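Local coordinates for effector protein HopAB2 (Pseudomonas syringae pv. tomato, PDB 3HGL), which is a secreted virulence factor that suppresses programmed cell death in susceptible plants and, through its Pto-interacting region, is recognised by the tomato resistance protein Pto, at residues Gln14-Ser18 and Glu19-Ile23. Numbering follows the deposited sequence.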
loop_
_atom_site.group_PDB
_atom_site.type_symbol
_atom_site.label_atom_id
_atom_site.label_comp_id
_atom_site.label_asym_id
_atom_site.label_seq_id
_atom_site.Cartn_x
_atom_site.Cartn_y
_atom_site.Cartn_z
ATOM N N GLN A 14 5.128 7.454 4.286
ATOM C CA GLN A 14 5.383 8.227 5.498
ATOM C C GLN A 14 4.373 7.858 6.577
ATOM O O GLN A 14 4.734 7.665 7.742
ATOM C CB GLN A 14 5.283 9.726 5.199
ATOM C CG GLN A 14 6.339 10.241 4.241
ATOM C CD GLN A 14 7.715 10.264 4.867
ATOM O OE1 GLN A 14 7.963 11.006 5.818
ATOM N NE2 GLN A 14 8.618 9.445 4.345
ATOM N N GLN A 15 3.106 7.757 6.186
ATOM C CA GLN A 15 2.049 7.413 7.129
ATOM C C GLN A 15 2.276 6.020 7.720
ATOM O O GLN A 15 2.159 5.828 8.931
ATOM C CB GLN A 15 0.680 7.473 6.441
ATOM C CG GLN A 15 -0.495 7.178 7.370
ATOM C CD GLN A 15 -1.843 7.415 6.712
ATOM O OE1 GLN A 15 -1.928 7.637 5.504
ATOM N NE2 GLN A 15 -2.911 7.356 7.508
ATOM N N LEU A 16 2.602 5.053 6.866
ATOM C CA LEU A 16 2.847 3.689 7.327
ATOM C C LEU A 16 3.972 3.652 8.355
ATOM O O LEU A 16 3.820 3.085 9.436
ATOM C CB LEU A 16 3.207 2.788 6.141
ATOM C CG LEU A 16 2.026 2.428 5.230
ATOM C CD1 LEU A 16 2.534 1.886 3.902
ATOM C CD2 LEU A 16 1.134 1.406 5.939
ATOM N N VAL A 17 5.103 4.255 8.006
ATOM C CA VAL A 17 6.257 4.293 8.892
ATOM C C VAL A 17 5.890 4.971 10.207
ATOM O O VAL A 17 6.147 4.439 11.287
ATOM C CB VAL A 17 7.436 5.054 8.236
ATOM C CG1 VAL A 17 8.619 5.123 9.196
ATOM C CG2 VAL A 17 7.847 4.362 6.940
ATOM N N SER A 18 5.269 6.141 10.112
ATOM C CA SER A 18 4.872 6.894 11.296
ATOM C C SER A 18 3.972 6.086 12.226
ATOM O O SER A 18 4.093 6.170 13.447
ATOM C CB SER A 18 4.158 8.185 10.881
ATOM O OG SER A 18 3.734 8.915 12.017
ATOM N N GLU A 19 3.073 5.293 11.654
ATOM C CA GLU A 19 2.166 4.505 12.475
ATOM C C GLU A 19 2.736 3.169 12.959
ATOM O O GLU A 19 2.026 2.361 13.558
ATOM C CB GLU A 19 0.834 4.317 11.737
ATOM C CG GLU A 19 0.063 5.631 11.635
ATOM C CD GLU A 19 -1.329 5.482 11.074
ATOM O OE1 GLU A 19 -2.037 4.539 11.483
ATOM O OE2 GLU A 19 -1.725 6.319 10.232
ATOM N N GLY A 20 4.024 2.950 12.713
ATOM C CA GLY A 20 4.666 1.729 13.170
ATOM C C GLY A 20 4.430 0.475 12.350
ATOM O O GLY A 20 4.607 -0.636 12.852
ATOM N N ALA A 21 4.032 0.631 11.092
ATOM C CA ALA A 21 3.798 -0.533 10.242
ATOM C C ALA A 21 5.129 -1.104 9.767
ATOM O O ALA A 21 6.114 -0.379 9.636
ATOM C CB ALA A 21 2.937 -0.142 9.040
ATOM N N ASP A 22 5.163 -2.412 9.530
ATOM C CA ASP A 22 6.366 -3.070 9.028
ATOM C C ASP A 22 6.232 -3.021 7.503
ATOM O O ASP A 22 5.571 -3.870 6.901
ATOM C CB ASP A 22 6.408 -4.520 9.525
ATOM C CG ASP A 22 7.443 -5.362 8.801
ATOM O OD1 ASP A 22 8.334 -4.792 8.138
ATOM O OD2 ASP A 22 7.370 -6.607 8.908
ATOM N N ILE A 23 6.850 -2.024 6.876
ATOM C CA ILE A 23 6.711 -1.882 5.432
ATOM C C ILE A 23 7.231 -3.034 4.582
ATOM O O ILE A 23 6.868 -3.138 3.407
ATOM C CB ILE A 23 7.293 -0.532 4.925
ATOM C CG1 ILE A 23 8.745 -0.366 5.359
ATOM C CG2 ILE A 23 6.448 0.618 5.459
ATOM C CD1 ILE A 23 9.419 0.841 4.713
HETATM O O HOH W 1 7.090 1.860 11.087
#
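With CG anti to the backbone N (chi1 -178°) and an extended chain, Gln-15 runs alongside Glu-19, whose CG lies anti to its carbonyl carbon (chi1 -69°). Gln-15 NE2 donates to Glu-19 OE2 at 3.1 Å, with the acceptor close to the amide plane and met nearly along its C-O axis, although amide and carboxylate planes are turned 48° apart. The amide is held chiefly from helix 43-52, where OE1 is hydrogen-bonded to His-52 and NE2 also to Gln-51. In the backbone of the same two residues, Glu-19 N donates to Gln-15 O at 2.9 Å, an i to i+4 bond past which helix 5-18 ends in a Schellman motif. There Ala-21 N bonds Leu-16 O at 3.0 Å and Gly-20 N bonds Val-17 O, the latter donor lying well above the carbonyl plane; Gly-20 is the positive-phi C-prime residue. A water donates to both Val-17 O and Ala-21 O, bridging the last helical turn to the residue after the glycine. Apolar contacts back the turn: Ala-21 CB sits 3.9 Å from Leu-16 CD2, and Ile-23 CG2 comes within 4.0 Å of Leu-16 CB, while Leu-16 and Ile-23 both touch Leu-75 of helix 66-80. Thus the carbonyls of Gln-15, Leu-16 and Val-17 all find donors, and the Gln-15 amide, gripped at both O and N, has its rotation fixed between Glu-19 and helix 43-52 in this Pto-interacting helical domain.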